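Local coordinates for DegV family protein (Thermus thermophilus, PDB 2DT8), which binds a fatty acid, here palmitic acid, in its interior and carries a zinc ion, as a lipid-binding member of the DegV family, at residues T4-S9 with R24-Y29; S11-D16 with A118-G123; K213-W218 with F275-L280; K223-Y228 with G249-E254. One frame throughout, in Å; residues are numbered along the deposited sequence.

Interaction 1: T4-S9 with R24-Y29; sequences TLVTDS and RVVPLY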
loop_
_atom_site.group_PDB
_atom_site.type_symbol
_atom_site.label_atom_id
_atom_site.label_comp_id
_atom_site.label_asym_id
_atom_site.label_seq_id
_atom_site.Cartn_x
_atom_site.Cartn_y
_atom_site.Cartn_z
ATOM N N THR A 4 19.887 -4.285 4.961
ATOM C CA THR A 4 18.878 -3.638 5.788
ATOM C C THR A 4 17.740 -3.158 4.886
ATOM O O THR A 4 17.972 -2.635 3.786
ATOM C CB THR A 4 19.480 -2.428 6.549
ATOM O OG1 THR A 4 20.377 -2.906 7.559
ATOM C CG2 THR A 4 18.391 -1.593 7.206
ATOM N N LEU A 5 16.515 -3.358 5.353
ATOM C CA LEU A 5 15.325 -2.942 4.623
ATOM C C LEU A 5 14.841 -1.575 5.062
ATOM O O LEU A 5 14.748 -1.287 6.254
ATOM C CB LEU A 5 14.179 -3.917 4.851
ATOM C CG LEU A 5 14.186 -5.196 4.038
ATOM C CD1 LEU A 5 13.273 -6.209 4.704
ATOM C CD2 LEU A 5 13.729 -4.884 2.620
ATOM N N VAL A 6 14.517 -0.756 4.075
ATOM C CA VAL A 6 13.976 0.580 4.269
ATOM C C VAL A 6 12.714 0.679 3.414
ATOM O O VAL A 6 12.646 0.124 2.317
ATOM C CB VAL A 6 14.960 1.684 3.792
ATOM C CG1 VAL A 6 14.268 3.060 3.816
ATOM C CG2 VAL A 6 16.196 1.695 4.678
ATOM N N THR A 7 11.689 1.324 3.948
ATOM C CA THR A 7 10.476 1.544 3.183
ATOM C C THR A 7 9.942 2.919 3.578
ATOM O O THR A 7 10.610 3.646 4.321
ATOM C CB THR A 7 9.418 0.419 3.437
ATOM O OG1 THR A 7 8.323 0.579 2.523
ATOM C CG2 THR A 7 8.898 0.460 4.874
ATOM N N ASP A 8 8.783 3.300 3.058
ATOM C CA ASP A 8 8.191 4.587 3.421
ATOM C C ASP A 8 6.927 4.317 4.235
ATOM O O ASP A 8 6.441 3.180 4.285
ATOM C CB ASP A 8 7.909 5.425 2.171
ATOM C CG ASP A 8 6.925 4.769 1.244
ATOM O OD1 ASP A 8 5.726 4.768 1.580
ATOM O OD2 ASP A 8 7.340 4.243 0.184
ATOM N N SER A 9 6.390 5.355 4.873
ATOM C CA SER A 9 5.223 5.182 5.728
ATOM C C SER A 9 3.967 4.673 5.034
ATOM O O SER A 9 3.086 4.117 5.697
ATOM C CB SER A 9 4.917 6.489 6.471
ATOM O OG SER A 9 4.497 7.502 5.589
ATOM N N ARG A 24 13.314 0.041 8.517
ATOM C CA ARG A 24 13.362 1.472 8.793
ATOM C C ARG A 24 12.317 2.157 7.927
ATOM O O ARG A 24 12.129 1.803 6.768
ATOM C CB ARG A 24 14.769 1.997 8.523
ATOM C CG ARG A 24 15.795 1.253 9.379
ATOM C CD ARG A 24 17.196 1.790 9.229
ATOM N NE ARG A 24 18.125 1.020 10.053
ATOM C CZ ARG A 24 19.099 1.557 10.776
ATOM N NH1 ARG A 24 19.277 2.871 10.782
ATOM N NH2 ARG A 24 19.895 0.778 11.495
ATOM N N VAL A 25 11.624 3.135 8.498
ATOM C CA VAL A 25 10.564 3.809 7.772
ATOM C C VAL A 25 10.791 5.304 7.599
ATOM O O VAL A 25 11.039 6.027 8.562
ATOM C CB VAL A 25 9.213 3.582 8.486
ATOM C CG1 VAL A 25 8.080 4.215 7.684
ATOM C CG2 VAL A 25 8.968 2.095 8.678
ATOM N N VAL A 26 10.705 5.755 6.352
ATOM C CA VAL A 26 10.859 7.165 6.014
ATOM C C VAL A 26 9.430 7.684 5.887
ATOM O O VAL A 26 8.654 7.194 5.069
ATOM C CB VAL A 26 11.599 7.323 4.675
ATOM C CG1 VAL A 26 11.695 8.791 4.309
ATOM C CG2 VAL A 26 13.000 6.686 4.774
ATOM N N PRO A 27 9.056 8.682 6.699
ATOM C CA PRO A 27 7.690 9.201 6.624
ATOM C C PRO A 27 7.318 10.110 5.471
ATOM O O PRO A 27 8.158 10.834 4.938
ATOM C CB PRO A 27 7.531 9.929 7.957
ATOM C CG PRO A 27 8.891 10.485 8.184
ATOM C CD PRO A 27 9.806 9.315 7.800
ATOM N N LEU A 28 6.047 10.030 5.081
ATOM C CA LEU A 28 5.474 10.936 4.098
ATOM C C LEU A 28 4.617 11.868 4.965
ATOM O O LEU A 28 4.438 11.620 6.176
ATOM C CB LEU A 28 4.626 10.213 3.050
ATOM C CG LEU A 28 5.464 9.817 1.822
ATOM C CD1 LEU A 28 6.234 8.526 2.097
ATOM C CD2 LEU A 28 4.572 9.664 0.599
ATOM N N TYR A 29 4.087 12.927 4.363
ATOM C CA TYR A 29 3.334 13.921 5.108
ATOM C C TYR A 29 1.981 14.258 4.542
ATOM O O TYR A 29 1.743 14.148 3.343
ATOM C CB TYR A 29 4.142 15.219 5.193
ATOM C CG TYR A 29 5.579 15.006 5.576
ATOM C CD1 TYR A 29 6.528 14.632 4.624
ATOM C CD2 TYR A 29 5.981 15.131 6.899
ATOM C CE1 TYR A 29 7.852 14.383 4.987
ATOM C CE2 TYR A 29 7.304 14.884 7.274
ATOM C CZ TYR A 29 8.226 14.513 6.314
ATOM O OH TYR A 29 9.527 14.273 6.679
#
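Arg24 meets the strand of Leu5 and Thr7 through its backbone: Arg24 N donates to Leu5 O at 3.0 Å, and Arg24 O takes Thr7 N at 2.9 Å. Extended from CG to NE, its side chain crosses Thr4, with Arg24 NE 3.9 Å from Thr4 CG2. Val25 turns to the opposite face of the sheet. There Val25 CG2 lies side by side with Thr7 CG2 at 4.1 Å, while Val25 CG1, anti to the backbone N (chi1 -177°), comes 3.5 Å from Ser9 N. Val26 is back on the face of Val6 and Asp8. Val26 CG2 packs on Val6 CG1 (4.0 Å), Val26 N bonds to Thr7 O, and Val26 O accepts from Ser9 N. Beyond Pro27, Leu28 N donates to Ser9 OG at 3.0 Å, a hydroxyl also bonded to Asp39. Leu28 CD1 presses on Asp8 CB (3.5 Å); the Asp8 carboxylate is held by Thr10, His87 and Ile88. Leu28 also touches the bound palmitic acid. Together the segments form the parallel strand pair of a beta-alpha-beta unit whose C-terminal ends lead toward the fatty-acid site.

Interaction 2: S11-D16 with A118-G123; sequences SDLPQD and ASLGVG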
loop_
_atom_site.group_PDB
_atom_site.type_symbol
_atom_site.label_atom_id
_atom_site.label_comp_id
_atom_site.label_asym_id
_atom_site.label_seq_id
_atom_site.Cartn_x
_atom_site.Cartn_y
_atom_site.Cartn_z
ATOM N N SER A 11 3.635 2.144 3.390
ATOM C CA SER A 11 3.591 0.681 3.359
ATOM C C SER A 11 2.593 0.203 4.429
ATOM O O SER A 11 2.219 -0.963 4.469
ATOM C CB SER A 11 4.981 0.086 3.601
ATOM O OG SER A 11 5.587 0.594 4.774
ATOM N N ASP A 12 2.174 1.124 5.298
ATOM C CA ASP A 12 1.154 0.855 6.318
ATOM C C ASP A 12 1.339 -0.417 7.149
ATOM O O ASP A 12 0.373 -1.139 7.436
ATOM C CB ASP A 12 -0.237 0.831 5.659
ATOM C CG ASP A 12 -0.672 2.198 5.119
ATOM O OD1 ASP A 12 -0.048 3.215 5.503
ATOM O OD2 ASP A 12 -1.640 2.256 4.324
ATOM N N LEU A 13 2.572 -0.677 7.561
ATOM C CA LEU A 13 2.871 -1.855 8.376
ATOM C C LEU A 13 2.620 -1.583 9.850
ATOM O O LEU A 13 2.966 -0.517 10.344
ATOM C CB LEU A 13 4.339 -2.237 8.215
ATOM C CG LEU A 13 4.712 -2.926 6.907
ATOM C CD1 LEU A 13 6.218 -2.921 6.731
ATOM C CD2 LEU A 13 4.160 -4.344 6.926
ATOM N N PRO A 14 2.029 -2.546 10.570
ATOM C CA PRO A 14 1.770 -2.353 12.003
ATOM C C PRO A 14 3.139 -2.185 12.666
ATOM O O PRO A 14 4.158 -2.654 12.176
ATOM C CB PRO A 14 1.129 -3.668 12.424
ATOM C CG PRO A 14 0.531 -4.200 11.174
ATOM C CD PRO A 14 1.517 -3.843 10.100
ATOM N N GLN A 15 3.088 -1.460 13.798
ATOM C CA GLN A 15 4.326 -1.264 14.526
ATOM C C GLN A 15 4.938 -2.542 15.105
ATOM O O GLN A 15 6.143 -2.654 15.293
ATOM C CB GLN A 15 4.022 -0.363 15.774
ATOM C CG GLN A 15 5.200 0.020 16.691
ATOM C CD GLN A 15 5.749 -1.125 17.554
ATOM O OE1 GLN A 15 5.004 -1.989 18.051
ATOM N NE2 GLN A 15 7.066 -1.114 17.756
ATOM N N ASP A 16 4.020 -3.484 15.384
ATOM C CA ASP A 16 4.494 -4.744 15.923
ATOM C C ASP A 16 5.221 -5.731 15.004
ATOM O O ASP A 16 5.599 -6.828 15.396
ATOM C CB ASP A 16 3.270 -5.426 16.396
ATOM C CG ASP A 16 2.309 -5.753 15.277
ATOM O OD1 ASP A 16 2.773 -6.229 14.218
ATOM O OD2 ASP A 16 1.091 -5.546 15.449
ATOM N N ALA A 118 0.684 -0.093 -3.232
ATOM C CA ALA A 118 0.424 0.941 -2.236
ATOM C C ALA A 118 -0.073 0.287 -0.943
ATOM O O ALA A 118 -0.548 -0.845 -0.968
ATOM C CB ALA A 118 -0.632 1.922 -2.778
ATOM N N SER A 119 0.022 1.008 0.173
ATOM C CA SER A 119 -0.410 0.510 1.484
ATOM C C SER A 119 0.224 -0.866 1.750
ATOM O O SER A 119 1.395 -1.081 1.413
ATOM C CB SER A 119 -1.946 0.453 1.546
ATOM O OG SER A 119 -2.384 0.145 2.856
ATOM N N LEU A 120 -0.523 -1.799 2.343
ATOM C CA LEU A 120 0.032 -3.128 2.624
ATOM C C LEU A 120 0.457 -3.912 1.385
ATOM O O LEU A 120 1.044 -4.988 1.505
ATOM C CB LEU A 120 -0.933 -3.958 3.475
ATOM C CG LEU A 120 -0.817 -3.657 4.969
ATOM C CD1 LEU A 120 -1.804 -4.526 5.732
ATOM C CD2 LEU A 120 0.602 -3.923 5.446
ATOM N N GLY A 121 0.153 -3.389 0.197
ATOM C CA GLY A 121 0.619 -4.032 -1.024
ATOM C C GLY A 121 2.136 -3.883 -1.036
ATOM O O GLY A 121 2.871 -4.747 -1.523
ATOM N N VAL A 122 2.613 -2.764 -0.499
ATOM C CA VAL A 122 4.051 -2.532 -0.400
ATOM C C VAL A 122 4.525 -3.273 0.852
ATOM O O VAL A 122 5.528 -3.990 0.840
ATOM C CB VAL A 122 4.380 -1.029 -0.227
ATOM C CG1 VAL A 122 5.890 -0.843 -0.125
ATOM C CG2 VAL A 122 3.807 -0.226 -1.389
ATOM N N GLY A 123 3.771 -3.115 1.935
ATOM C CA GLY A 123 4.124 -3.762 3.185
ATOM C C GLY A 123 4.311 -5.265 3.097
ATOM O O GLY A 123 5.253 -5.800 3.703
#
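Ser11 and Ser119 bring their backbones together, Ser11 CA to Ser119 CA 4.4 Å, where the loop before helix 15-18 passes the N-terminus of helix 120-135. Ser119 is the N-cap residue of that helix, although its side chain makes no capping bond. Its carbonyl faces the helix instead: Ser119 O accepts from both Val122 N and Gly123 N. Ser11 CA adds a C-H contact to the same oxygen, and Ser11 O returns one from Leu120 CA. The two carbonyl oxygens, both acceptors, stand close without bonding. Gly123 has no side chain, so the loop can settle directly on the helix backbone, with Ser11 O 3.6 Å from Gly123 CA.

Among the side chains, Leu120 reaches the loop with CD2: Leu120 CD2 lies 3.4 Å from Asp12 O and packs on Leu13 CD2 at 3.9 Å. Leu13 CD2 also rests 3.7 Å from Gly123 O, the branch lying against the first turn of the helix. Val122 CG1, anti to the backbone N (chi1 180°), touches Ser11 CB at 3.9 Å; the Ser11 hydroxyl itself bonds to Asp8 O.

Asp12 carries the polar part of the contact and is buried. Its OD1 is bonded by Trp40 NE1 and its OD2 by Gly261 N, which fixes the carboxylate; these donors would be expected to favour its charged form. A further bond comes from the N-cap residue: Ser119 OG donates to Asp12 OD2 at 2.7 Å, arriving on the anti side, 19° out of the carboxylate plane.

Interaction 3: K213-W218 with F275-L280; sequences KAFRAW and FYAYSL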
loop_
_atom_site.group_PDB
_atom_site.type_symbol
_atom_site.label_atom_id
_atom_site.label_comp_id
_atom_site.label_asym_id
_atom_site.label_seq_id
_atom_site.Cartn_x
_atom_site.Cartn_y
_atom_site.Cartn_z
ATOM N N LYS A 213 -15.294 -13.040 -6.377
ATOM C CA LYS A 213 -15.296 -13.706 -7.672
ATOM C C LYS A 213 -13.926 -13.505 -8.328
ATOM O O LYS A 213 -13.328 -14.453 -8.842
ATOM C CB LYS A 213 -16.393 -13.120 -8.571
ATOM C CG LYS A 213 -16.370 -13.655 -10.000
ATOM C CD LYS A 213 -17.458 -13.007 -10.859
ATOM C CE LYS A 213 -17.354 -13.445 -12.316
ATOM N NZ LYS A 213 -18.424 -12.827 -13.161
ATOM N N ALA A 214 -13.438 -12.269 -8.312
ATOM C CA ALA A 214 -12.138 -11.950 -8.900
ATOM C C ALA A 214 -11.029 -12.690 -8.159
ATOM O O ALA A 214 -10.091 -13.207 -8.774
ATOM C CB ALA A 214 -11.888 -10.446 -8.839
ATOM N N PHE A 215 -11.135 -12.735 -6.835
ATOM C CA PHE A 215 -10.140 -13.409 -6.014
ATOM C C PHE A 215 -10.058 -14.901 -6.301
ATOM O O PHE A 215 -8.963 -15.455 -6.422
ATOM C CB PHE A 215 -10.445 -13.203 -4.532
ATOM C CG PHE A 215 -9.447 -13.847 -3.614
ATOM C CD1 PHE A 215 -8.104 -13.473 -3.650
ATOM C CD2 PHE A 215 -9.845 -14.822 -2.707
ATOM C CE1 PHE A 215 -7.175 -14.060 -2.792
ATOM C CE2 PHE A 215 -8.922 -15.414 -1.843
ATOM C CZ PHE A 215 -7.590 -15.032 -1.886
ATOM N N ARG A 216 -11.209 -15.557 -6.393
ATOM C CA ARG A 216 -11.217 -16.986 -6.677
ATOM C C ARG A 216 -10.570 -17.263 -8.035
ATOM O O ARG A 216 -9.801 -18.216 -8.175
ATOM C CB ARG A 216 -12.648 -17.529 -6.655
ATOM C CG ARG A 216 -13.222 -17.716 -5.259
ATOM C CD ARG A 216 -14.640 -18.276 -5.345
ATOM N NE ARG A 216 -15.262 -18.477 -4.038
ATOM C CZ ARG A 216 -14.999 -19.499 -3.227
ATOM N NH1 ARG A 216 -14.119 -20.424 -3.580
ATOM N NH2 ARG A 216 -15.622 -19.594 -2.058
ATOM N N ALA A 217 -10.881 -16.433 -9.028
ATOM C CA ALA A 217 -10.307 -16.589 -10.363
ATOM C C ALA A 217 -8.785 -16.456 -10.292
ATOM O O ALA A 217 -8.055 -17.264 -10.873
ATOM C CB ALA A 217 -10.879 -15.548 -11.310
ATOM N N TRP A 218 -8.308 -15.439 -9.579
ATOM C CA TRP A 218 -6.868 -15.223 -9.425
ATOM C C TRP A 218 -6.202 -16.339 -8.610
ATOM O O TRP A 218 -5.070 -16.747 -8.901
ATOM C CB TRP A 218 -6.603 -13.881 -8.722
ATOM C CG TRP A 218 -5.169 -13.674 -8.347
ATOM C CD1 TRP A 218 -4.179 -13.155 -9.134
ATOM C CD2 TRP A 218 -4.546 -14.048 -7.114
ATOM N NE1 TRP A 218 -2.982 -13.185 -8.467
ATOM C CE2 TRP A 218 -3.175 -13.722 -7.221
ATOM C CE3 TRP A 218 -5.013 -14.615 -5.919
ATOM C CZ2 TRP A 218 -2.262 -13.967 -6.195
ATOM C CZ3 TRP A 218 -4.107 -14.858 -4.894
ATOM C CH2 TRP A 218 -2.744 -14.526 -5.037
ATOM N N PHE A 275 -8.357 -5.537 -0.101
ATOM C CA PHE A 275 -7.257 -6.367 0.349
ATOM C C PHE A 275 -6.250 -6.645 -0.769
ATOM O O PHE A 275 -6.570 -6.616 -1.949
ATOM C CB PHE A 275 -7.537 -7.681 1.113
ATOM C CG PHE A 275 -8.139 -8.691 0.180
ATOM C CD1 PHE A 275 -9.489 -8.614 -0.136
ATOM C CD2 PHE A 275 -7.356 -9.711 -0.336
ATOM C CE1 PHE A 275 -10.056 -9.564 -0.973
ATOM C CE2 PHE A 275 -7.932 -10.660 -1.176
ATOM C CZ PHE A 275 -9.281 -10.591 -1.499
ATOM N N TYR A 276 -5.004 -6.860 -0.312
ATOM C CA TYR A 276 -3.981 -7.196 -1.284
ATOM C C TYR A 276 -3.703 -8.661 -0.941
ATOM O O TYR A 276 -4.024 -9.146 0.136
ATOM C CB TYR A 276 -2.687 -6.415 -0.876
ATOM C CG TYR A 276 -2.393 -5.348 -1.870
ATOM C CD1 TYR A 276 -1.711 -5.661 -3.043
ATOM C CD2 TYR A 276 -2.780 -4.029 -1.629
ATOM C CE1 TYR A 276 -1.428 -4.669 -3.970
ATOM C CE2 TYR A 276 -2.487 -3.036 -2.551
ATOM C CZ TYR A 276 -1.811 -3.351 -3.715
ATOM O OH TYR A 276 -1.534 -2.371 -4.649
ATOM N N ALA A 277 -3.097 -9.328 -1.939
ATOM C CA ALA A 277 -2.773 -10.724 -1.714
ATOM C C ALA A 277 -1.641 -11.398 -2.696
ATOM O O ALA A 277 -1.462 -10.844 -3.776
ATOM C CB ALA A 277 -3.933 -11.821 -1.843
ATOM N N TYR A 278 -0.907 -12.418 -2.272
ATOM C CA TYR A 278 0.075 -13.059 -3.147
ATOM C C TYR A 278 0.196 -14.494 -2.681
ATOM O O TYR A 278 -0.333 -14.852 -1.624
ATOM C CB TYR A 278 1.451 -12.376 -3.129
ATOM C CG TYR A 278 2.279 -12.582 -1.885
ATOM C CD1 TYR A 278 2.129 -11.743 -0.782
ATOM C CD2 TYR A 278 3.236 -13.597 -1.820
ATOM C CE1 TYR A 278 2.907 -11.904 0.350
ATOM C CE2 TYR A 278 4.022 -13.771 -0.681
ATOM C CZ TYR A 278 3.852 -12.920 0.401
ATOM O OH TYR A 278 4.607 -13.086 1.533
ATOM N N SER A 279 0.861 -15.322 -3.471
ATOM C CA SER A 279 1.024 -16.724 -3.114
ATOM C C SER A 279 2.481 -17.122 -3.160
ATOM O O SER A 279 3.315 -16.415 -3.734
ATOM C CB SER A 279 0.215 -17.612 -4.058
ATOM O OG SER A 279 0.711 -17.530 -5.384
ATOM N N LEU A 280 2.791 -18.257 -2.540
ATOM C CA LEU A 280 4.163 -18.741 -2.517
ATOM C C LEU A 280 4.210 -20.254 -2.379
ATOM O O LEU A 280 3.128 -20.870 -2.258
ATOM C CB LEU A 280 4.940 -18.095 -1.364
ATOM C CG LEU A 280 4.533 -18.418 0.077
ATOM C CD1 LEU A 280 5.608 -17.908 1.018
ATOM C CD2 LEU A 280 3.190 -17.796 0.414
ATOM O OXT LEU A 280 5.335 -20.797 -2.396
#
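Phe215 offers one ring face to Phe275, whose CZ stands 3.7 Å above the plane, offset toward the rim. The edge of Phe275 thus meets the face of Phe215 in a T-shaped pair, with centroids 5.2 Å apart and planes at 80°. Seen from Phe275, Phe215 CG lies at the ring edge, in plane. At the edge of the Trp218 ring, in its plane, lies Tyr278 C. Two other strand atoms approach that ring obliquely: Tyr278 CA, 3.7 Å from Trp218 CH2, and Ala277 O, 4.0 Å from Trp218 CZ2.

The small Ala277 sits where the two helix residues come together. Ala277 CB touches Phe215 CE1 at 4.1 Å and Trp218 CZ3 at 4.3 Å. Phe215 and Trp218 lie three residues apart on the helix; both side chains start toward the strand, and CG anti to the backbone N (chi1 -179° for Phe215) continues each outward from the helix.

Phe154, from the adjoining strand 154-158, meets all three aromatic residues, and Phe229 stacks on Phe275. Arg222 makes a cation-pi contact with Trp218 and also bonds to Ser279 OG, joining the far end of the strand to the chain just beyond the helix.

The axes of 213-218 and 275-279 run 12° apart in direction and approach to 10.9 Å. On the other face of the strand Tyr276 and Tyr278 pack on helix 120-135. This is the layered packing of an alpha/beta domain, with helix 204-219 laid against one face of a mixed sheet through an aromatic cluster.

Interaction 4: K223-Y228 with G249-E254; sequences KRIRAY and GLPVEE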
loop_
_atom_site.group_PDB
_atom_site.type_symbol
_atom_site.label_atom_id
_atom_site.label_comp_id
_atom_site.label_asym_id
_atom_site.label_seq_id
_atom_site.Cartn_x
_atom_site.Cartn_y
_atom_site.Cartn_z
ATOM N N LYS A 223 -1.360 -22.935 -3.667
ATOM C CA LYS A 223 -1.489 -23.744 -2.454
ATOM C C LYS A 223 -1.369 -23.006 -1.125
ATOM O O LYS A 223 -1.619 -23.583 -0.065
ATOM C CB LYS A 223 -0.455 -24.859 -2.459
ATOM C CG LYS A 223 -0.714 -25.930 -3.472
ATOM C CD LYS A 223 0.420 -26.921 -3.451
ATOM C CE LYS A 223 -0.107 -28.305 -3.721
ATOM N NZ LYS A 223 1.016 -29.280 -3.754
ATOM N N ARG A 224 -0.678 -21.783 -1.246
ATOM C CA ARG A 224 -0.450 -20.962 -0.063
ATOM C C ARG A 224 -0.686 -19.517 -0.449
ATOM O O ARG A 224 0.039 -18.962 -1.281
ATOM C CB ARG A 224 0.982 -21.111 0.437
ATOM C CG ARG A 224 1.393 -22.522 0.821
ATOM C CD ARG A 224 2.847 -22.530 1.278
ATOM N NE ARG A 224 3.045 -21.692 2.459
ATOM C CZ ARG A 224 4.232 -21.355 2.955
ATOM N NH1 ARG A 224 5.349 -21.780 2.373
ATOM N NH2 ARG A 224 4.304 -20.597 4.040
ATOM N N ILE A 225 -1.691 -18.904 0.162
ATOM C CA ILE A 225 -2.008 -17.516 -0.135
ATOM C C ILE A 225 -1.949 -16.688 1.138
ATOM O O ILE A 225 -2.402 -17.130 2.195
ATOM C CB ILE A 225 -3.429 -17.389 -0.724
ATOM C CG1 ILE A 225 -3.526 -18.190 -2.027
ATOM C CG2 ILE A 225 -3.769 -15.912 -0.937
ATOM C CD1 ILE A 225 -4.939 -18.369 -2.552
ATOM N N ARG A 226 -1.366 -15.498 1.036
ATOM C CA ARG A 226 -1.287 -14.560 2.152
ATOM C C ARG A 226 -2.068 -13.327 1.719
ATOM O O ARG A 226 -1.839 -12.783 0.635
ATOM C CB ARG A 226 0.166 -14.194 2.460
ATOM C CG ARG A 226 0.971 -15.347 3.058
ATOM C CD ARG A 226 2.449 -15.016 3.162
ATOM N NE ARG A 226 3.172 -16.044 3.915
ATOM C CZ ARG A 226 4.495 -16.104 4.023
ATOM N NH1 ARG A 226 5.261 -15.201 3.421
ATOM N NH2 ARG A 226 5.056 -17.069 4.745
ATOM N N ALA A 227 -3.006 -12.905 2.562
ATOM C CA ALA A 227 -3.852 -11.758 2.266
ATOM C C ALA A 227 -3.673 -10.628 3.282
ATOM O O ALA A 227 -3.417 -10.849 4.457
ATOM C CB ALA A 227 -5.302 -12.194 2.216
ATOM N N TYR A 228 -3.869 -9.408 2.750
ATOM C CA TYR A 228 -3.678 -8.260 3.614
ATOM C C TYR A 228 -4.899 -7.306 3.429
ATOM O O TYR A 228 -5.121 -6.751 2.361
ATOM C CB TYR A 228 -2.351 -7.563 3.221
ATOM C CG TYR A 228 -1.240 -8.532 3.417
ATOM C CD1 TYR A 228 -0.970 -9.484 2.438
ATOM C CD2 TYR A 228 -0.486 -8.515 4.590
ATOM C CE1 TYR A 228 0.049 -10.406 2.625
ATOM C CE2 TYR A 228 0.527 -9.444 4.782
ATOM C CZ TYR A 228 0.790 -10.390 3.809
ATOM O OH TYR A 228 1.790 -11.324 3.996
ATOM N N GLY A 249 -12.857 -21.347 1.429
ATOM C CA GLY A 249 -12.299 -22.664 1.204
ATOM C C GLY A 249 -10.960 -22.567 0.489
ATOM O O GLY A 249 -10.335 -23.585 0.199
ATOM N N LEU A 250 -10.526 -21.346 0.175
ATOM C CA LEU A 250 -9.228 -21.152 -0.472
ATOM C C LEU A 250 -8.195 -21.255 0.651
ATOM O O LEU A 250 -8.510 -20.986 1.811
ATOM C CB LEU A 250 -9.163 -19.792 -1.173
ATOM C CG LEU A 250 -10.114 -19.696 -2.372
ATOM C CD1 LEU A 250 -10.025 -18.322 -3.003
ATOM C CD2 LEU A 250 -9.769 -20.771 -3.394
ATOM N N PRO A 251 -6.952 -21.652 0.331
ATOM C CA PRO A 251 -5.890 -21.800 1.334
ATOM C C PRO A 251 -5.184 -20.514 1.770
ATOM O O PRO A 251 -4.006 -20.305 1.479
ATOM C CB PRO A 251 -4.936 -22.793 0.677
ATOM C CG PRO A 251 -5.031 -22.413 -0.770
ATOM C CD PRO A 251 -6.507 -22.147 -0.986
ATOM N N VAL A 252 -5.911 -19.664 2.487
ATOM C CA VAL A 252 -5.372 -18.392 2.978
ATOM C C VAL A 252 -4.765 -18.629 4.360
ATOM O O VAL A 252 -5.489 -18.808 5.351
ATOM C CB VAL A 252 -6.491 -17.333 3.058
ATOM C CG1 VAL A 252 -5.935 -15.988 3.495
ATOM C CG2 VAL A 252 -7.155 -17.212 1.698
ATOM N N GLU A 253 -3.459 -18.591 4.371
ATOM C CA GLU A 253 -2.764 -18.842 5.630
ATOM C C GLU A 253 -2.463 -17.622 6.503
ATOM O O GLU A 253 -2.095 -17.732 7.665
ATOM C CB GLU A 253 -1.450 -19.590 5.383
ATOM C CG GLU A 253 -0.467 -18.892 4.460
ATOM C CD GLU A 253 0.904 -19.543 4.492
ATOM O OE1 GLU A 253 0.962 -20.789 4.467
ATOM O OE2 GLU A 253 1.919 -18.812 4.532
ATOM N N GLU A 254 -2.647 -16.456 5.857
ATOM C CA GLU A 254 -2.391 -15.233 6.592
ATOM C C GLU A 254 -3.479 -14.338 6.093
ATOM O O GLU A 254 -3.836 -14.292 4.924
ATOM C CB GLU A 254 -0.991 -14.802 6.257
ATOM C CG GLU A 254 -0.709 -13.409 6.794
ATOM C CD GLU A 254 -0.010 -13.415 8.140
ATOM O OE1 GLU A 254 -0.232 -14.354 8.937
ATOM O OE2 GLU A 254 0.757 -12.464 8.403
HETATM O O HOH W 1 2.610 -11.821 6.571
#
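Glu253 grips two arginines in a salt-bridge network, Arg224 just before strand 225-231 and Arg226 within it. Arg224 comes side-on: Arg224 NE reaches Glu253 OE1 at 3.0 Å from above the carboxylate plane, while Arg224 NH2 meets Glu253 OE2 at 3.0 Å on the syn lone pair. Arg226 NE takes the anti lone pair of the same Glu253 OE2 at 3.1 Å. Three N-H donors therefore hold one carboxylate, which probably lowers its pKa. Arg224 gets there by a bend at chi3 (62°), whereas Arg226 stays extended from CG to NE and has further partners in Glu131 and Tyr278.

Behind these charges the backbones pair in parallel. Ile225 N donates to Pro251 O, and Ile225 O accepts from Glu253 N at 2.8 Å. Farther along, Ala227 N bonds to Glu254 O at 2.9 Å. Pro251 is the centre of an inverse gamma turn that leads into the strand, and Pro251 CB packs 3.5 Å from Lys223 O. Ala227 CB touches Val252 CG1 at 4.1 Å. A water bridges Tyr228 OH and Glu254 OE2.

The strands belong to the beta-alpha-beta unit 225-231, 236-247, 252-259. Strand 252-259 is outermost within the chain and 225-231 the next one in; segments 225-228 and 252-254 diverge by 59°. Strand 273-279 pairs with the other edge of 225-231; Ile225 packs against helix 204-219, on Phe215 and Ala219, while Arg226 and Tyr228 lie against helix 120-135.

Overall arrangement
Interactions 3 and 4 share one sheet, their centres 9 Å apart, since strand 273-279 pairs with 225-231; a probable hydrogen bond joins Tyr276 O to Tyr228 N. Interaction 2 touches both, with Gly121 CA 3.4 Å from Tyr276 CG and Leu120 CB 3.9 Å from Tyr228 CB. It also meets interaction 1, centres 10 Å apart, so it links the sheet of strand 3-8 to the C-terminal sheet; interactions 1 and 3 lie about 26 Å apart, centre to centre. The side chains of Leu28 and Ser119 each come within about 4 Å of the palmitic acid, whereas the zinc ion is about 14 Å from that of Val26.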